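Local coordinates for protein L-amino acid deaminase (Proteus vulgaris, PDB 5HXW) that probably carries out the oxidative deamination of L-amino acids, as a membrane-bound oxidoreductase that holds flavin-adenine dinucleotide, at residues D127-D130 and L131-R135; L330-Q333 and L334-F338; P351-Q354 and F355-M358. All coordinates share one frame; numbering follows the deposited sequence.

Contacts 1 and 2 open helices 128-143 and 332-339, while contact 3 closes the short helix 351-354. Contact 1 lies at the periphery, its centre about 39 Å from that of contact 2 and about 44 Å from that of contact 3, and it lies away from the bound ligands. Contacts 2 and 3 have centres only about 14 Å apart and touch, N336 OD1 resting 3.9 Å from F355 CE1. The first turn of helix 332-339 meets two cetyl-trimethyl-ammonium molecules, and the Q333 side chain lies about 12 Å from the FAD. Helix 351-354 reaches the cofactor itself, through F352 on the adenine.

Contact 1 of 3, residues D127-D130 and L131-R135; sequences DEED and LVNVR
L131, V132, N133 and V134 donate from N to the carbonyls of D127, E128, E129 and D130, four i to i+4 bonds in a row. The N133 N to E129 O bond, 3.0 Å, is the straightest of them at 164°, and that of V134 N to D130 O is 2.9 Å. The same E129 O is approached by N133 ND2 at 2.9 Å, because the side chain, its CG beside its own backbone N (chi1 -66°), folds back along the helix; the angle is too poor for a bond. These residues form the first turns of helix 128-143, with D127 as N-cap residue, although its carboxylate caps no amide. D130, three residues into the helix, sends OD2 back to L126 N and OD1 weakly to K87. With D127, E128, E129 and D130 in a row, four carboxylates lie at the amino end, where the helix dipole would probably favour their charge. The side-chain contacts are slight, methyls beside carboxylate oxygens: the E128 and L131 side chains lie alongside, L131 CD2 3.6 Å from E128 OE1, and V134 CG2 is 4.1 Å from D130 OD1 where those two side chains cross. L131 packs inward on P125 and on I174 of strand 174-178, while V134 meets Y86 and K87.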
# COMPACT_ATOMS: atom_id res chain seq x y z
N ASP A 127 -8.36 25.87 -3.63
CA ASP A 127 -8.19 27.32 -3.73
C ASP A 127 -7.54 27.70 -5.07
O ASP A 127 -7.16 26.83 -5.85
CB ASP A 127 -7.32 27.83 -2.57
CG ASP A 127 -7.99 27.66 -1.21
OD1 ASP A 127 -8.99 28.36 -0.94
OD2 ASP A 127 -7.49 26.85 -0.41
N GLU A 128 -7.44 29.01 -5.31
CA GLU A 128 -6.63 29.55 -6.41
C GLU A 128 -5.14 29.28 -6.20
O GLU A 128 -4.40 29.08 -7.16
CB GLU A 128 -6.87 31.05 -6.59
CG GLU A 128 -8.15 31.42 -7.33
CD GLU A 128 -8.15 31.05 -8.81
OE1 GLU A 128 -7.07 31.04 -9.44
OE2 GLU A 128 -9.24 30.77 -9.35
N GLU A 129 -4.73 29.28 -4.93
CA GLU A 129 -3.35 28.97 -4.52
C GLU A 129 -3.00 27.51 -4.81
O GLU A 129 -1.88 27.22 -5.25
CB GLU A 129 -3.16 29.28 -3.03
CG GLU A 129 -1.70 29.36 -2.59
CD GLU A 129 -1.53 29.23 -1.09
OE1 GLU A 129 -1.86 28.15 -0.54
OE2 GLU A 129 -1.04 30.19 -0.46
N ASP A 130 -3.96 26.62 -4.57
CA ASP A 130 -3.82 25.19 -4.87
C ASP A 130 -3.67 24.94 -6.37
O ASP A 130 -2.91 24.06 -6.78
CB ASP A 130 -5.01 24.40 -4.31
CG ASP A 130 -4.81 22.88 -4.35
OD1 ASP A 130 -3.65 22.41 -4.37
OD2 ASP A 130 -5.82 22.16 -4.34
N LEU A 131 -4.39 25.73 -7.17
CA LEU A 131 -4.31 25.68 -8.63
C LEU A 131 -2.92 26.06 -9.16
O LEU A 131 -2.42 25.44 -10.10
CB LEU A 131 -5.40 26.58 -9.25
CG LEU A 131 -5.53 26.81 -10.76
CD1 LEU A 131 -5.89 25.54 -11.52
CD2 LEU A 131 -6.57 27.89 -11.03
N VAL A 132 -2.31 27.07 -8.54
CA VAL A 132 -0.95 27.53 -8.88
C VAL A 132 0.09 26.46 -8.50
O VAL A 132 1.00 26.17 -9.28
CB VAL A 132 -0.63 28.91 -8.24
CG1 VAL A 132 0.82 29.33 -8.48
CG2 VAL A 132 -1.56 29.99 -8.77
N ASN A 133 -0.07 25.88 -7.30
CA ASN A 133 0.77 24.78 -6.82
C ASN A 133 0.69 23.53 -7.71
O ASN A 133 1.70 22.87 -7.96
CB ASN A 133 0.42 24.41 -5.38
CG ASN A 133 0.76 25.52 -4.39
OD1 ASN A 133 1.80 26.17 -4.48
ND2 ASN A 133 -0.13 25.72 -3.42
N VAL A 134 -0.52 23.24 -8.19
CA VAL A 134 -0.77 22.14 -9.13
C VAL A 134 -0.12 22.44 -10.49
O VAL A 134 0.57 21.57 -11.04
CB VAL A 134 -2.29 21.84 -9.23
CG1 VAL A 134 -2.69 21.23 -10.58
CG2 VAL A 134 -2.72 20.93 -8.09
N ARG A 135 -0.33 23.65 -11.00
CA ARG A 135 0.28 24.10 -12.26
C ARG A 135 1.80 24.04 -12.25
O ARG A 135 2.40 23.53 -13.20
CB ARG A 135 -0.19 25.51 -12.63
CG ARG A 135 -1.01 25.56 -13.91
CD ARG A 135 -1.26 26.99 -14.37
NE ARG A 135 -2.54 27.50 -13.88
CZ ARG A 135 -3.69 27.46 -14.55
NH1 ARG A 135 -3.75 26.94 -15.77
NH2 ARG A 135 -4.78 27.96 -14.00

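Contact 2 of 3, residues L330-Q333 and L334-F338; sequences LNEQ and LINSF. With 16A (cetyl-trimethyl-ammonium), chain I; 16A (cetyl-trimethyl-ammonium), chain H.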
# COMPACT_ATOMS: atom_id res chain seq x y z
N LEU A 330 -8.23 8.59 20.44
CA LEU A 330 -7.98 7.71 21.57
C LEU A 330 -8.97 6.56 21.57
O LEU A 330 -10.18 6.78 21.67
CB LEU A 330 -8.02 8.47 22.91
CG LEU A 330 -7.69 7.66 24.17
CD1 LEU A 330 -6.19 7.44 24.32
CD2 LEU A 330 -8.25 8.34 25.41
N ASN A 331 -8.45 5.35 21.44
CA ASN A 331 -9.26 4.13 21.44
C ASN A 331 -8.50 2.94 22.04
O ASN A 331 -7.54 3.12 22.79
CB ASN A 331 -9.79 3.82 20.03
CG ASN A 331 -8.68 3.61 19.02
OD1 ASN A 331 -7.73 2.88 19.27
ND2 ASN A 331 -8.81 4.24 17.87
N GLU A 332 -8.94 1.72 21.69
CA GLU A 332 -8.39 0.48 22.24
C GLU A 332 -6.96 0.15 21.78
O GLU A 332 -6.32 -0.73 22.36
CB GLU A 332 -9.35 -0.70 22.00
CG GLU A 332 -9.63 -1.06 20.54
CD GLU A 332 -10.76 -0.26 19.92
OE1 GLU A 332 -11.80 -0.05 20.60
OE2 GLU A 332 -10.62 0.14 18.75
N GLN A 333 -6.48 0.87 20.77
CA GLN A 333 -5.12 0.69 20.25
C GLN A 333 -4.03 1.03 21.27
O GLN A 333 -2.99 0.37 21.30
CB GLN A 333 -4.89 1.47 18.95
CG GLN A 333 -5.75 1.02 17.77
CD GLN A 333 -5.44 -0.40 17.33
OE1 GLN A 333 -6.07 -1.35 17.80
NE2 GLN A 333 -4.47 -0.54 16.44
N LEU A 334 -4.28 2.05 22.10
CA LEU A 334 -3.37 2.42 23.18
C LEU A 334 -3.17 1.26 24.16
O LEU A 334 -2.03 0.90 24.48
CB LEU A 334 -3.84 3.68 23.91
CG LEU A 334 -2.90 4.26 24.98
CD1 LEU A 334 -1.66 4.89 24.37
CD2 LEU A 334 -3.62 5.27 25.85
N ILE A 335 -4.28 0.68 24.60
CA ILE A 335 -4.28 -0.45 25.53
C ILE A 335 -3.59 -1.68 24.90
O ILE A 335 -2.77 -2.32 25.55
CB ILE A 335 -5.70 -0.77 26.05
CG1 ILE A 335 -6.35 0.45 26.73
CG2 ILE A 335 -5.70 -1.99 26.97
CD1 ILE A 335 -5.67 0.97 28.00
N ASN A 336 -3.92 -1.97 23.64
CA ASN A 336 -3.25 -3.03 22.87
C ASN A 336 -1.74 -2.80 22.73
O ASN A 336 -0.95 -3.74 22.84
CB ASN A 336 -3.88 -3.20 21.48
CG ASN A 336 -5.32 -3.70 21.52
OD1 ASN A 336 -5.78 -4.28 22.51
ND2 ASN A 336 -6.04 -3.48 20.43
N SER A 337 -1.36 -1.54 22.50
CA SER A 337 0.03 -1.12 22.36
C SER A 337 0.86 -1.40 23.61
O SER A 337 1.97 -1.92 23.51
CB SER A 337 0.11 0.37 22.01
OG SER A 337 1.40 0.71 21.54
N PHE A 338 0.30 -1.08 24.78
CA PHE A 338 0.98 -1.31 26.05
C PHE A 338 1.09 -2.79 26.42
O PHE A 338 1.99 -3.18 27.17
CB PHE A 338 0.33 -0.51 27.19
CG PHE A 338 0.79 0.93 27.26
CD1 PHE A 338 2.12 1.25 27.55
CD2 PHE A 338 -0.12 1.96 27.04
CE1 PHE A 338 2.54 2.57 27.61
CE2 PHE A 338 0.30 3.29 27.11
CZ PHE A 338 1.62 3.59 27.39
C1 16A I . -3.12 13.25 30.52
C2 16A I . -1.87 12.45 30.80
C3 16A I . -2.19 11.12 31.47
C4 16A I . -0.94 10.26 31.56
C5 16A I . -1.27 8.78 31.41
C6 16A I . -0.65 8.19 30.13
C7 16A I . -0.68 6.65 30.15
C8 16A I . -2.02 6.08 29.66
C9 16A I . -2.81 5.47 30.81
C10 16A I . -3.96 4.60 30.32
C11 16A I . -5.23 5.41 30.06
C12 16A I . -6.36 4.51 29.56
C13 16A I . -6.86 4.94 28.18
C14 16A I . -7.91 3.96 27.68
C15 16A I . -8.37 4.27 26.26
C16 16A I . -9.10 3.07 25.63
N1 16A I . -10.53 3.25 25.27
C17 16A I . -11.36 3.21 26.48
C18 16A I . -10.81 4.51 24.56
C19 16A I . -10.99 2.14 24.42
C1 16A H . -7.27 5.17 37.14
C2 16A H . -6.80 4.87 35.73
C3 16A H . -6.18 3.48 35.64
C4 16A H . -6.01 3.04 34.19
C5 16A H . -4.99 1.91 34.10
C6 16A H . -5.39 0.90 33.03
C7 16A H . -4.17 0.46 32.23
C8 16A H . -4.29 -0.98 31.76
C9 16A H . -3.51 -1.19 30.46
C10 16A H . -2.85 -2.55 30.42
C11 16A H . -1.35 -2.46 30.71
C12 16A H . -0.58 -3.45 29.84
C13 16A H . -0.13 -4.66 30.65
C14 16A H . 1.39 -4.72 30.71
C15 16A H . 1.93 -6.08 30.29
C16 16A H . 2.71 -5.99 28.97
N1 16A H . 4.19 -6.11 29.03
C17 16A H . 4.84 -5.05 29.83
C18 16A H . 4.62 -7.43 29.54
C19 16A H . 4.69 -5.97 27.66
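L330 and L334, one turn apart, put methyl against methyl: CD1 of the first lies 3.7 Å from CD2 of the second, the two side chains crossing at an angle. Both extend with CG anti to the backbone N (chi1 -177° in L330), which brings their branches to the same cetyl-trimethyl-ammonium molecule, chain I. L334 CD2 touches its alkyl chain at C13, and L330 CG lies against C15. I335 closes the apolar side from the next position: its CD1 sits between the two amphiphiles, 3.7 Å from C14 of the chain I molecule and 3.9 Å from C9 of the chain H molecule. The chain I head group meets the start of the helix, with N331 O 3.2 Å from C16; carbonyls of L330 and N331 beside the ammonium would probably suit its positive charge. N331 is also the N-cap, its OD1 accepting Q333 N at 2.8 Å in the carbonyl plane, which satisfies the amide of the second helical residue, close to the ligand's head group.

The polar flank is looser. Backbone bonds from N336 N to E332 O and from S337 N to Q333 O hold the turn, but beyond them Q333 OE1 and N336 ND2 make only a weak hydrogen bond of 3.4 Å, their amide planes perpendicular. E332, on the surface, directs its carboxylate away from the rest of the turn.

In the fold, N331 and Q333 rest on P303 at the end of strand 293-303 and L334 packs on the following V304. S337 O takes a hydrogen bond from K306, and the S337 side chain packs on V305 and E307, in the loop between that strand and helix 308-311.

Contact 3 of 3, residues P351-Q354 and F355-M358; sequences PFEQ and FRNM. With FAD (flavin-adenine dinucleotide), chain G.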
# COMPACT_ATOMS: atom_id res chain seq x y z
N PRO A 351 3.43 -11.78 19.46
CA PRO A 351 2.25 -10.92 19.27
C PRO A 351 1.57 -11.10 17.91
O PRO A 351 0.38 -10.79 17.78
CB PRO A 351 2.82 -9.51 19.38
CG PRO A 351 4.09 -9.66 20.14
CD PRO A 351 4.64 -10.98 19.69
N PHE A 352 2.32 -11.59 16.92
CA PHE A 352 1.78 -11.93 15.59
C PHE A 352 0.79 -13.09 15.64
O PHE A 352 -0.00 -13.27 14.71
CB PHE A 352 2.92 -12.26 14.62
CG PHE A 352 4.04 -11.27 14.61
CD1 PHE A 352 3.84 -9.96 14.15
CD2 PHE A 352 5.31 -11.63 15.05
CE1 PHE A 352 4.89 -9.04 14.14
CE2 PHE A 352 6.36 -10.72 15.03
CZ PHE A 352 6.14 -9.43 14.58
N GLU A 353 0.86 -13.88 16.71
CA GLU A 353 -0.10 -14.96 16.97
C GLU A 353 -1.20 -14.47 17.92
O GLU A 353 -2.37 -14.80 17.75
CB GLU A 353 0.60 -16.18 17.57
CG GLU A 353 1.69 -16.79 16.68
CD GLU A 353 2.72 -17.58 17.48
OE1 GLU A 353 3.86 -17.09 17.60
OE2 GLU A 353 2.38 -18.67 17.99
N GLN A 354 -0.79 -13.66 18.90
CA GLN A 354 -1.67 -13.10 19.94
C GLN A 354 -2.68 -12.10 19.37
O GLN A 354 -3.82 -12.03 19.83
CB GLN A 354 -0.81 -12.43 21.02
CG GLN A 354 -1.44 -12.36 22.40
CD GLN A 354 -0.44 -11.97 23.47
OE1 GLN A 354 0.09 -10.85 23.47
NE2 GLN A 354 -0.16 -12.89 24.39
N PHE A 355 -2.24 -11.32 18.38
CA PHE A 355 -3.06 -10.33 17.71
C PHE A 355 -3.12 -10.65 16.21
O PHE A 355 -3.08 -9.73 15.38
CB PHE A 355 -2.49 -8.92 17.95
CG PHE A 355 -2.53 -8.46 19.38
CD1 PHE A 355 -3.65 -7.79 19.88
CD2 PHE A 355 -1.44 -8.66 20.23
CE1 PHE A 355 -3.69 -7.36 21.21
CE2 PHE A 355 -1.47 -8.23 21.55
CZ PHE A 355 -2.60 -7.58 22.04
N ARG A 356 -3.24 -11.94 15.88
CA ARG A 356 -3.16 -12.43 14.50
C ARG A 356 -4.07 -11.69 13.51
O ARG A 356 -3.60 -11.21 12.48
CB ARG A 356 -3.40 -13.95 14.44
CG ARG A 356 -3.31 -14.55 13.04
CD ARG A 356 -3.67 -16.02 13.02
NE ARG A 356 -2.52 -16.88 13.28
CZ ARG A 356 -2.22 -17.42 14.46
NH1 ARG A 356 -2.99 -17.22 15.52
NH2 ARG A 356 -1.14 -18.18 14.57
N ASN A 357 -5.35 -11.61 13.84
CA ASN A 357 -6.35 -11.00 12.97
C ASN A 357 -6.82 -9.66 13.52
O ASN A 357 -7.29 -9.58 14.66
CB ASN A 357 -7.52 -11.96 12.74
CG ASN A 357 -7.07 -13.33 12.26
OD1 ASN A 357 -6.28 -13.45 11.32
ND2 ASN A 357 -7.56 -14.38 12.91
N MET A 358 -6.67 -8.61 12.71
CA MET A 358 -7.11 -7.26 13.07
C MET A 358 -8.63 -7.23 13.09
O MET A 358 -9.28 -7.84 12.24
CB MET A 358 -6.56 -6.22 12.10
CG MET A 358 -5.04 -6.23 11.93
SD MET A 358 -4.36 -4.84 11.01
CE MET A 358 -5.14 -5.02 9.40
PA FAD G . 0.27 -5.81 3.66
O1A FAD G . -0.50 -5.53 4.93
O2A FAD G . -0.49 -5.88 2.37
O5B FAD G . 1.08 -7.19 3.85
C5B FAD G . 1.75 -7.48 5.06
C4B FAD G . 1.47 -8.93 5.41
O4B FAD G . 2.48 -9.43 6.28
C3B FAD G . 0.14 -9.08 6.13
O3B FAD G . -0.66 -9.97 5.36
C2B FAD G . 0.51 -9.68 7.49
O2B FAD G . -0.42 -10.66 7.92
C1B FAD G . 1.87 -10.30 7.23
N9A FAD G . 2.74 -10.40 8.42
C8A FAD G . 3.07 -9.40 9.27
N7A FAD G . 3.90 -9.84 10.24
C5A FAD G . 4.11 -11.15 10.02
C6A FAD G . 4.89 -12.23 10.68
N6A FAD G . 5.62 -11.95 11.79
N1A FAD G . 4.86 -13.47 10.13
C2A FAD G . 4.14 -13.74 9.02
N3A FAD G . 3.41 -12.81 8.37
C4A FAD G . 3.36 -11.52 8.82
N1 FAD G . -2.05 2.13 -2.30
C2 FAD G . -2.16 2.60 -3.57
O2 FAD G . -1.18 2.44 -4.33
N3 FAD G . -3.26 3.24 -4.01
C4 FAD G . -4.34 3.45 -3.23
O4 FAD G . -5.35 4.04 -3.68
C4X FAD G . -4.30 2.96 -1.82
N5 FAD G . -5.34 3.12 -0.96
C5X FAD G . -5.27 2.68 0.33
C6 FAD G . -6.36 2.85 1.20
C7 FAD G . -6.30 2.38 2.51
C7M FAD G . -7.49 2.60 3.42
C8 FAD G . -5.07 1.68 2.98
C8M FAD G . -4.92 1.13 4.38
C9 FAD G . -4.00 1.50 2.12
C9A FAD G . -4.05 1.97 0.81
N10 FAD G . -2.96 1.77 -0.08
C10 FAD G . -3.06 2.27 -1.40
C1' FAD G . -1.72 1.12 0.39
C2' FAD G . -1.51 -0.35 0.11
O2' FAD G . -2.64 -1.09 0.58
C3' FAD G . -0.28 -0.77 0.90
O3' FAD G . 0.76 0.23 0.86
C4' FAD G . 0.27 -2.12 0.45
O4' FAD G . -0.74 -3.14 0.55
C5' FAD G . 1.45 -2.49 1.32
O5' FAD G . 1.73 -3.87 1.13
P FAD G . 2.47 -4.72 2.26
O1P FAD G . 2.67 -6.09 1.68
O2P FAD G . 3.68 -3.94 2.73
O3P FAD G . 1.44 -4.73 3.50
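P351 O receives F355 N at 2.7 Å, an i to i+4 bond with an N-H...O angle of 152° whose donor is tilted from the carbonyl plane. The same oxygen lies in the plane of the F355 ring, at its edge and 3.7 Å from CD2, so backbone and side chain of one residue close round it. The bond ends the short helix: F355 is the first residue to leave helical backbone angles. Q354 runs alongside the F355 ring, its amide nearly perpendicular to it and OE1 3.6 Å from CE2.

Beyond the turn, R356 folds back on the helix. Its CA makes a CH...O contact with F352 O at 3.3 Å, and the side chain, extended as far as CD and then bent at chi3 (-88°), lays one guanidinium face over E353 CA, which sits 3.7 Å above the plane toward the rim. R356 and E353 do not pair with each other; NH2 of the arginine forms a salt bridge with E226, while E353 OE1 is held by both R211 and S350. One salt bridge therefore leaves from the helix, through E353, and the other from the loop after it, through R356.

F352 faces the cofactor. The exocyclic N6A of FAD stands over the centre of its ring, 3.2 Å above the plane. W242, L245 and F246 pack against the same phenylalanine, and R356 O accepts from K68, itself an FAD-binding residue. The turn thus lines the adenine end of the FAD pocket, in a site consistent with the Rossmann-type dinucleotide-binding fold of FAD-dependent oxidoreductases.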